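Local structure of outer membrane protein OMP121 (Bacteroides thetaiotaomicron, 5FQ8) at residues B[89-94]-B[697-703]; B[552-556]-B[637-642]; B[559-564]-B[591-597]. The protein probably acts as a TonB-dependent receptor of the outer membrane, moving a nutrient through a plugged beta-barrel, and binds calcium. One frame throughout, in Å; residues are numbered along the deposited sequence.

Contact 1: B[89-94]-B[697-703]; sequences RGVSSL and IRNRGIE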
loop_
_atom_site.group_PDB
_atom_site.type_symbol
_atom_site.label_atom_id
_atom_site.label_comp_id
_atom_site.label_asym_id
_atom_site.label_seq_id
_atom_site.Cartn_x
_atom_site.Cartn_y
_atom_site.Cartn_z
ATOM N N ARG B 89 -1.884 6.234 41.380
ATOM C CA ARG B 89 -2.140 7.546 41.958
ATOM C C ARG B 89 -2.586 8.534 40.884
ATOM O O ARG B 89 -2.063 9.640 40.756
ATOM C CB ARG B 89 -0.918 8.048 42.731
ATOM C CG ARG B 89 -0.697 7.263 44.013
ATOM C CD ARG B 89 0.486 7.737 44.823
ATOM N NE ARG B 89 0.600 7.029 46.091
ATOM C CZ ARG B 89 1.547 7.265 46.991
ATOM N NH1 ARG B 89 2.457 8.188 46.761
ATOM N NH2 ARG B 89 1.584 6.578 48.119
ATOM N N GLY B 90 -3.574 8.112 40.103
ATOM C CA GLY B 90 -4.206 8.976 39.127
ATOM C C GLY B 90 -3.368 9.264 37.891
ATOM O O GLY B 90 -2.254 8.784 37.704
ATOM N N VAL B 91 -3.950 10.091 37.034
ATOM C CA VAL B 91 -3.341 10.492 35.774
ATOM C C VAL B 91 -2.518 11.749 36.002
ATOM O O VAL B 91 -3.037 12.761 36.468
ATOM C CB VAL B 91 -4.412 10.727 34.703
ATOM C CG1 VAL B 91 -3.830 11.437 33.537
ATOM C CG2 VAL B 91 -5.021 9.427 34.272
ATOM N N SER B 92 -1.236 11.692 35.688
ATOM C CA SER B 92 -0.433 12.898 35.677
ATOM C C SER B 92 -0.182 13.407 34.274
ATOM O O SER B 92 -0.122 14.618 34.060
ATOM C CB SER B 92 0.905 12.648 36.354
ATOM O OG SER B 92 0.705 12.129 37.647
ATOM N N SER B 93 -0.039 12.504 33.314
ATOM C CA SER B 93 0.290 12.866 31.943
ATOM C C SER B 93 -1.007 13.166 31.210
ATOM O O SER B 93 -1.876 12.297 31.095
ATOM C CB SER B 93 1.067 11.730 31.276
ATOM O OG SER B 93 1.675 12.125 30.057
ATOM N N LEU B 94 -1.161 14.403 30.738
ATOM C CA LEU B 94 -2.427 14.744 30.111
ATOM C C LEU B 94 -2.566 14.069 28.766
ATOM O O LEU B 94 -3.678 13.793 28.329
ATOM C CB LEU B 94 -2.568 16.244 29.970
ATOM C CG LEU B 94 -3.982 16.712 30.226
ATOM C CD1 LEU B 94 -4.420 16.148 31.538
ATOM C CD2 LEU B 94 -3.987 18.212 30.269
ATOM N N ILE B 697 -0.777 19.259 37.338
ATOM C CA ILE B 697 -1.817 18.262 37.506
ATOM C C ILE B 697 -1.611 17.625 38.871
ATOM O O ILE B 697 -0.573 17.008 39.126
ATOM C CB ILE B 697 -1.771 17.213 36.391
ATOM C CG1 ILE B 697 -1.719 17.901 35.043
ATOM C CG2 ILE B 697 -2.990 16.319 36.459
ATOM C CD1 ILE B 697 -3.052 18.264 34.561
ATOM N N ARG B 698 -2.581 17.795 39.754
ATOM C CA ARG B 698 -2.438 17.403 41.142
ATOM C C ARG B 698 -3.215 16.128 41.416
ATOM O O ARG B 698 -4.358 15.980 40.974
ATOM C CB ARG B 698 -2.912 18.517 42.070
ATOM C CG ARG B 698 -2.569 18.292 43.510
ATOM C CD ARG B 698 -2.953 19.472 44.335
ATOM N NE ARG B 698 -4.395 19.592 44.406
ATOM C CZ ARG B 698 -5.024 20.650 44.892
ATOM N NH1 ARG B 698 -4.332 21.684 45.339
ATOM N NH2 ARG B 698 -6.343 20.668 44.928
ATOM N N ASN B 699 -2.574 15.200 42.122
ATOM C CA ASN B 699 -3.218 13.995 42.632
ATOM C C ASN B 699 -2.922 13.899 44.123
ATOM O O ASN B 699 -1.763 13.788 44.524
ATOM C CB ASN B 699 -2.737 12.746 41.894
ATOM C CG ASN B 699 -3.295 12.651 40.499
ATOM O OD1 ASN B 699 -4.430 12.237 40.294
ATOM N ND2 ASN B 699 -2.492 13.035 39.524
ATOM N N ARG B 700 -3.969 13.972 44.936
ATOM C CA ARG B 700 -3.901 13.826 46.384
ATOM C C ARG B 700 -4.848 12.721 46.807
ATOM O O ARG B 700 -5.904 12.531 46.199
ATOM C CB ARG B 700 -4.322 15.098 47.128
ATOM C CG ARG B 700 -3.401 16.280 47.043
ATOM C CD ARG B 700 -3.803 17.366 48.058
ATOM N NE ARG B 700 -5.247 17.531 48.210
ATOM C CZ ARG B 700 -5.818 18.606 48.744
ATOM N NH1 ARG B 700 -5.068 19.615 49.160
ATOM N NH2 ARG B 700 -7.139 18.676 48.852
ATOM N N GLY B 701 -4.496 12.019 47.874
ATOM C CA GLY B 701 -5.408 11.020 48.386
ATOM C C GLY B 701 -4.886 10.219 49.550
ATOM O O GLY B 701 -3.928 10.598 50.221
ATOM N N ILE B 702 -5.558 9.099 49.776
ATOM C CA ILE B 702 -5.315 8.221 50.912
ATOM C C ILE B 702 -5.218 6.798 50.395
ATOM O O ILE B 702 -6.067 6.362 49.614
ATOM C CB ILE B 702 -6.437 8.314 51.962
ATOM C CG1 ILE B 702 -6.752 9.756 52.310
ATOM C CG2 ILE B 702 -6.040 7.604 53.216
ATOM C CD1 ILE B 702 -7.954 9.883 53.203
ATOM N N GLU B 703 -4.202 6.072 50.847
ATOM C CA GLU B 703 -4.041 4.655 50.554
ATOM C C GLU B 703 -4.023 3.915 51.875
ATOM O O GLU B 703 -3.120 4.118 52.690
ATOM C CB GLU B 703 -2.755 4.377 49.765
ATOM C CG GLU B 703 -2.749 4.889 48.339
ATOM C CD GLU B 703 -1.361 5.028 47.760
ATOM O OE1 GLU B 703 -0.393 4.626 48.430
ATOM O OE2 GLU B 703 -1.238 5.547 46.634
HETATM O O HOH W 1 -5.969 12.291 37.935
HETATM O O HOH W 2 -0.246 14.448 39.368
#
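The carboxamide of Asn699 overlaps the plug-domain backbone from Arg89 to Val91, with its CG 3.3 Å from Arg89 O and its OD1 3.5 Å from Gly90 CA. A CB on Gly90 would run into that OD1. Asn699 ND2 gives a nearly straight hydrogen bond to Val91 O (3.1 Å, 168° at the hydrogen); ND2 stands above the carbonyl plane of Val91, whose oxygen lies in the amide plane of Asn699. Two waters extend the grip. One accepts from Val91 N and donates to Asn699 OD1, which also bonds Asn727 of strand 716-731; the other links Asn699 ND2, Ile697 O and Ser92 OG. At one end Leu94 CD1 meets Ile697 CD1 at 3.9 Å. At the other, Arg89 stretches out from CG to NE and forms an edge-on salt bridge with the Glu703 carboxylate, the two planes 41° apart, Arg89 NH2 donating to Glu703 OE1 at 2.8 Å. Glu647 and Glu649 form salt bridges to the same guanidinium, so this buried cation sits among three carboxylates, which would probably stabilise its charge. Plug loop and barrel strand are thus joined chiefly by polar and charged bonds.

Contact 2: B[552-556]-B[637-642]; sequences LPKEN and SNTLSP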
loop_
_atom_site.group_PDB
_atom_site.type_symbol
_atom_site.label_atom_id
_atom_site.label_comp_id
_atom_site.label_asym_id
_atom_site.label_seq_id
_atom_site.Cartn_x
_atom_site.Cartn_y
_atom_site.Cartn_z
ATOM N N LEU B 552 14.284 17.227 24.551
ATOM C CA LEU B 552 14.142 18.599 24.992
ATOM C C LEU B 552 15.009 19.520 24.140
ATOM O O LEU B 552 15.964 19.061 23.515
ATOM C CB LEU B 552 14.532 18.723 26.467
ATOM C CG LEU B 552 13.545 18.110 27.475
ATOM C CD1 LEU B 552 14.090 18.130 28.878
ATOM C CD2 LEU B 552 12.214 18.828 27.431
ATOM N N PRO B 553 14.702 20.819 24.060
ATOM C CA PRO B 553 15.496 21.718 23.216
ATOM C C PRO B 553 16.987 21.612 23.496
ATOM O O PRO B 553 17.410 21.410 24.632
ATOM C CB PRO B 553 14.957 23.103 23.581
ATOM C CG PRO B 553 13.595 22.878 23.988
ATOM C CD PRO B 553 13.545 21.522 24.635
ATOM N N LYS B 554 17.781 21.756 22.434
ATOM C CA LYS B 554 19.217 21.532 22.537
ATOM C C LYS B 554 19.840 22.355 23.653
ATOM O O LYS B 554 20.765 21.898 24.326
ATOM C CB LYS B 554 19.899 21.847 21.200
ATOM C CG LYS B 554 19.688 20.792 20.121
ATOM C CD LYS B 554 20.507 21.046 18.864
ATOM C CE LYS B 554 19.850 22.118 18.006
ATOM N NZ LYS B 554 20.455 22.263 16.654
ATOM N N GLU B 555 19.346 23.561 23.877
ATOM C CA GLU B 555 19.926 24.432 24.887
ATOM C C GLU B 555 19.374 24.173 26.279
ATOM O O GLU B 555 19.705 24.905 27.215
ATOM C CB GLU B 555 19.693 25.892 24.507
ATOM C CG GLU B 555 20.365 26.314 23.205
ATOM C CD GLU B 555 20.000 27.725 22.754
ATOM O OE1 GLU B 555 19.078 28.325 23.356
ATOM O OE2 GLU B 555 20.642 28.232 21.798
ATOM N N ASN B 556 18.555 23.143 26.435
ATOM C CA ASN B 556 17.879 22.898 27.694
ATOM C C ASN B 556 17.578 21.408 27.826
ATOM O O ASN B 556 16.455 21.003 28.107
ATOM C CB ASN B 556 16.611 23.745 27.779
ATOM C CG ASN B 556 16.131 23.938 29.194
ATOM O OD1 ASN B 556 16.529 23.214 30.096
ATOM N ND2 ASN B 556 15.271 24.926 29.399
ATOM N N SER B 637 8.148 24.384 19.579
ATOM C CA SER B 637 8.610 25.334 20.579
ATOM C C SER B 637 10.016 24.956 20.987
ATOM O O SER B 637 10.271 23.796 21.301
ATOM C CB SER B 637 7.696 25.345 21.806
ATOM O OG SER B 637 8.240 26.160 22.825
ATOM N N ASN B 638 10.918 25.922 20.972
ATOM C CA ASN B 638 12.258 25.718 21.492
ATOM C C ASN B 638 12.449 26.378 22.846
ATOM O O ASN B 638 13.570 26.407 23.359
ATOM C CB ASN B 638 13.301 26.226 20.492
ATOM C CG ASN B 638 13.085 27.670 20.102
ATOM O OD1 ASN B 638 12.029 28.242 20.349
ATOM N ND2 ASN B 638 14.087 28.267 19.481
ATOM N N THR B 639 11.376 26.908 23.426
ATOM C CA THR B 639 11.377 27.477 24.760
ATOM C C THR B 639 10.938 26.480 25.818
ATOM O O THR B 639 10.889 26.831 26.999
ATOM C CB THR B 639 10.467 28.698 24.807
ATOM O OG1 THR B 639 9.296 28.417 24.045
ATOM C CG2 THR B 639 11.155 29.885 24.218
ATOM N N LEU B 640 10.623 25.253 25.421
ATOM C CA LEU B 640 10.295 24.202 26.371
ATOM C C LEU B 640 11.326 24.125 27.484
ATOM O O LEU B 640 12.513 24.363 27.266
ATOM C CB LEU B 640 10.229 22.861 25.656
ATOM C CG LEU B 640 9.221 22.812 24.530
ATOM C CD1 LEU B 640 9.268 21.465 23.872
ATOM C CD2 LEU B 640 7.869 23.077 25.121
ATOM N N SER B 641 10.852 23.809 28.680
ATOM C CA SER B 641 11.656 23.413 29.821
ATOM C C SER B 641 11.203 22.037 30.287
ATOM O O SER B 641 10.118 21.581 29.915
ATOM C CB SER B 641 11.510 24.426 30.957
ATOM O OG SER B 641 10.160 24.488 31.349
ATOM N N PRO B 642 11.996 21.346 31.097
ATOM C CA PRO B 642 11.642 19.975 31.473
ATOM C C PRO B 642 10.411 19.919 32.357
ATOM O O PRO B 642 9.947 20.914 32.901
ATOM C CB PRO B 642 12.875 19.485 32.229
ATOM C CG PRO B 642 13.962 20.376 31.794
ATOM C CD PRO B 642 13.342 21.699 31.559
HETATM O O HOH W 3 14.249 26.821 27.346
HETATM O O HOH W 4 14.007 21.426 28.435
#
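Asn556 leans on the backbone of Leu640 to Pro642 along its whole side chain. Its CB lies 4.2 Å from Leu640 O, and because CG is anti to the backbone N (chi1 -159°) the amide continues over the same chain. There it divides: ND2 comes 3.5 Å from Leu640 O and also sits near Ser641 CA and CB, while OD1 rests 3.8 Å from Pro642 CD. A water bridges the ND2 branch to the opposite loop, accepting from ND2 at 3.0 Å and donating to Leu640 O; a second water donates to Asn556 O and only weakly to Leu640 O. Asn556 closes a type I beta turn, its N bonded to Pro553 O at 2.8 Å. The start of that turn supplies the apolar part of the contact. Pro553 CD packs on Leu640 CB at 3.7 Å, its CG lies against Asn638 O, and Leu552 CD1 touches Pro642 CG at 3.7 Å. Across from them Ser637 OG accepts from Thr639 N in an ST turn. Cut back to an alanine, Asn556 would lose its amide, which is likely to leave the bridging water without the ND2 donor and to open a gap beside Leu640 and Pro642. Both segments are loops, probably at the extracellular end of the barrel, and Lys554 packs on a chain of another protein. No direct hydrogen bond joins the two loops here, so proline and leucine contacts on the Leu552-Pro553 side and the water between Asn556 ND2 and Leu640 O carry the contact.

Contact 3: B[559-564]-B[591-597]; sequences FFYPGI and WGKTGND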
loop_
_atom_site.group_PDB
_atom_site.type_symbol
_atom_site.label_atom_id
_atom_site.label_comp_id
_atom_site.label_asym_id
_atom_site.label_seq_id
_atom_site.Cartn_x
_atom_site.Cartn_y
_atom_site.Cartn_z
ATOM N N PHE B 559 18.109 18.222 33.108
ATOM C CA PHE B 559 17.269 18.467 34.273
ATOM C C PHE B 559 17.740 17.639 35.458
ATOM O O PHE B 559 18.167 16.495 35.304
ATOM C CB PHE B 559 15.788 18.186 33.994
ATOM C CG PHE B 559 15.507 16.835 33.398
ATOM C CD1 PHE B 559 15.556 16.647 32.043
ATOM C CD2 PHE B 559 15.135 15.776 34.193
ATOM C CE1 PHE B 559 15.273 15.435 31.501
ATOM C CE2 PHE B 559 14.849 14.564 33.654
ATOM C CZ PHE B 559 14.917 14.389 32.312
ATOM N N PHE B 560 17.649 18.231 36.642
ATOM C CA PHE B 560 18.102 17.622 37.880
ATOM C C PHE B 560 16.935 17.489 38.841
ATOM O O PHE B 560 16.150 18.422 38.998
ATOM C CB PHE B 560 19.201 18.465 38.505
ATOM C CG PHE B 560 19.494 18.134 39.935
ATOM C CD1 PHE B 560 20.423 17.169 40.257
ATOM C CD2 PHE B 560 18.864 18.808 40.958
ATOM C CE1 PHE B 560 20.693 16.879 41.554
ATOM C CE2 PHE B 560 19.136 18.520 42.259
ATOM C CZ PHE B 560 20.050 17.558 42.561
ATOM N N TYR B 561 16.834 16.343 39.503
ATOM C CA TYR B 561 15.768 16.137 40.478
ATOM C C TYR B 561 16.233 15.369 41.710
ATOM O O TYR B 561 16.694 14.228 41.603
ATOM C CB TYR B 561 14.578 15.417 39.844
ATOM C CG TYR B 561 14.898 14.258 38.930
ATOM C CD1 TYR B 561 15.375 14.473 37.653
ATOM C CD2 TYR B 561 14.677 12.952 39.322
ATOM C CE1 TYR B 561 15.651 13.440 36.809
ATOM C CE2 TYR B 561 14.946 11.907 38.471
ATOM C CZ TYR B 561 15.432 12.169 37.211
ATOM O OH TYR B 561 15.711 11.166 36.332
ATOM N N PRO B 562 16.112 15.953 42.895
ATOM C CA PRO B 562 16.537 15.260 44.109
ATOM C C PRO B 562 15.382 14.703 44.903
ATOM O O PRO B 562 14.218 14.902 44.558
ATOM C CB PRO B 562 17.246 16.363 44.891
ATOM C CG PRO B 562 16.569 17.640 44.440
ATOM C CD PRO B 562 15.799 17.359 43.175
ATOM N N GLY B 563 15.707 14.012 45.988
ATOM C CA GLY B 563 14.695 13.453 46.864
ATOM C C GLY B 563 15.266 13.087 48.216
ATOM O O GLY B 563 16.479 12.974 48.391
ATOM N N ILE B 564 14.370 12.899 49.174
ATOM C CA ILE B 564 14.753 12.487 50.517
ATOM C C ILE B 564 13.612 11.672 51.103
ATOM O O ILE B 564 12.443 12.020 50.938
ATOM C CB ILE B 564 15.105 13.710 51.386
ATOM C CG1 ILE B 564 15.635 13.269 52.742
ATOM C CG2 ILE B 564 13.911 14.621 51.548
ATOM C CD1 ILE B 564 16.093 14.405 53.629
ATOM N N TRP B 591 9.803 13.427 50.611
ATOM C CA TRP B 591 9.670 14.593 49.751
ATOM C C TRP B 591 10.719 14.474 48.665
ATOM O O TRP B 591 11.876 14.192 48.969
ATOM C CB TRP B 591 9.877 15.900 50.517
ATOM C CG TRP B 591 9.795 17.138 49.660
ATOM C CD1 TRP B 591 8.737 17.980 49.558
ATOM C CD2 TRP B 591 10.814 17.667 48.787
ATOM N NE1 TRP B 591 9.019 18.999 48.684
ATOM C CE2 TRP B 591 10.288 18.830 48.194
ATOM C CE3 TRP B 591 12.117 17.273 48.450
ATOM C CZ2 TRP B 591 11.018 19.603 47.280
ATOM C CZ3 TRP B 591 12.839 18.044 47.540
ATOM C CH2 TRP B 591 12.288 19.192 46.970
ATOM N N GLY B 592 10.340 14.717 47.421
ATOM C CA GLY B 592 11.322 14.666 46.353
ATOM C C GLY B 592 10.697 14.988 45.016
ATOM O O GLY B 592 9.492 15.223 44.904
ATOM N N LYS B 593 11.544 14.982 43.993
ATOM C CA LYS B 593 11.144 15.347 42.644
ATOM C C LYS B 593 11.595 14.294 41.645
ATOM O O LYS B 593 12.616 13.633 41.832
ATOM C CB LYS B 593 11.712 16.710 42.248
ATOM C CG LYS B 593 11.098 17.873 43.003
ATOM C CD LYS B 593 12.128 18.921 43.356
ATOM C CE LYS B 593 12.433 19.811 42.177
ATOM N NZ LYS B 593 11.708 21.099 42.282
ATOM N N THR B 594 10.812 14.139 40.582
ATOM C CA THR B 594 11.205 13.354 39.421
ATOM C C THR B 594 11.025 14.202 38.173
ATOM O O THR B 594 9.909 14.635 37.872
ATOM C CB THR B 594 10.391 12.072 39.294
ATOM O OG1 THR B 594 10.595 11.252 40.447
ATOM C CG2 THR B 594 10.836 11.318 38.074
ATOM N N GLY B 595 12.117 14.430 37.452
ATOM C CA GLY B 595 12.051 15.154 36.202
ATOM C C GLY B 595 11.539 14.306 35.053
ATOM O O GLY B 595 11.435 13.088 35.139
ATOM N N ASN B 596 11.222 14.975 33.949
ATOM C CA ASN B 596 10.708 14.286 32.780
ATOM C C ASN B 596 10.949 15.135 31.546
ATOM O O ASN B 596 11.030 16.360 31.624
ATOM C CB ASN B 596 9.221 13.996 32.926
ATOM C CG ASN B 596 8.730 12.983 31.947
ATOM O OD1 ASN B 596 9.480 12.166 31.456
ATOM N ND2 ASN B 596 7.450 13.021 31.667
ATOM N N ASP B 597 11.057 14.468 30.414
ATOM C CA ASP B 597 11.221 15.120 29.133
ATOM C C ASP B 597 9.922 15.020 28.347
ATOM O O ASP B 597 8.876 14.662 28.878
ATOM C CB ASP B 597 12.398 14.505 28.377
ATOM C CG ASP B 597 12.323 12.992 28.286
ATOM O OD1 ASP B 597 11.216 12.425 28.288
ATOM O OD2 ASP B 597 13.385 12.359 28.209
#
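Phe559 lies near the start of one of two neighbouring antiparallel strands, 558-569 and 582-596, in the wall of the TonB-dependent receptor barrel; the short segments run at 153° to each other. Its chi1 of 52° sets CG between the backbone N and carbonyl carbon and swings the ring across the gap, where CE2 lies 3.6 Å from Gly595 C and the carbonyl carbon of Asn596 stands over one face. Tyr561 has a similar first torsion, and its ring too turns onto the neighbouring strand: Gly595 N and Thr594 C lie over one face, and Gly595 CA makes a CH-pi contact at 4.1 Å from the ring centroid. A CB on Gly595 would clash with both rings. The hydroxyl of Tyr561 bonds Asp547 on the strand beyond. From Pro562 onward the backbones take over. Pro562 O accepts from Lys593 N at 2.7 Å, and Pro562 CD lies alongside Lys593 CD at 4.0 Å. Gly563 faces Gly592 in a non-hydrogen-bonded pair with the two CA atoms 3.6 Å apart, an approach that a CB on Gly592 would block. Ile564 and Trp591 form the hydrogen-bonded pair: Ile564 N gives to Trp591 O, and Trp591 N gives to Ile564 O at 3.0 Å. Ile564 and Trp591 put their side chains on the same face of the sheet, on the surface, where Ile564 CG2 lies 4.4 Å from Trp591 CB.

Contact 1 is buried in the barrel interior, where plug meets wall; contacts 2 and 3 are partly buried and lie farther from the centre of the chain. Their chemistry follows: charges and ordered waters in contact 1, prolines, leucines and water bridges between the loops of contact 2, backbone bonds and aromatic rings over glycine in contact 3. Contacts 2 and 3 are continuous, since Pro642 and Leu552 both pack on Phe559 and Leu552 also touches Asp597. The loop 552-556 leads directly into strand 558-569. Contact 1 touches neither, its nearest atoms being about 6 Å from contact 3, yet strand 643-656 connects contacts 1 and 3: Glu647 meets Arg89 and bonds through its backbone to Gly592.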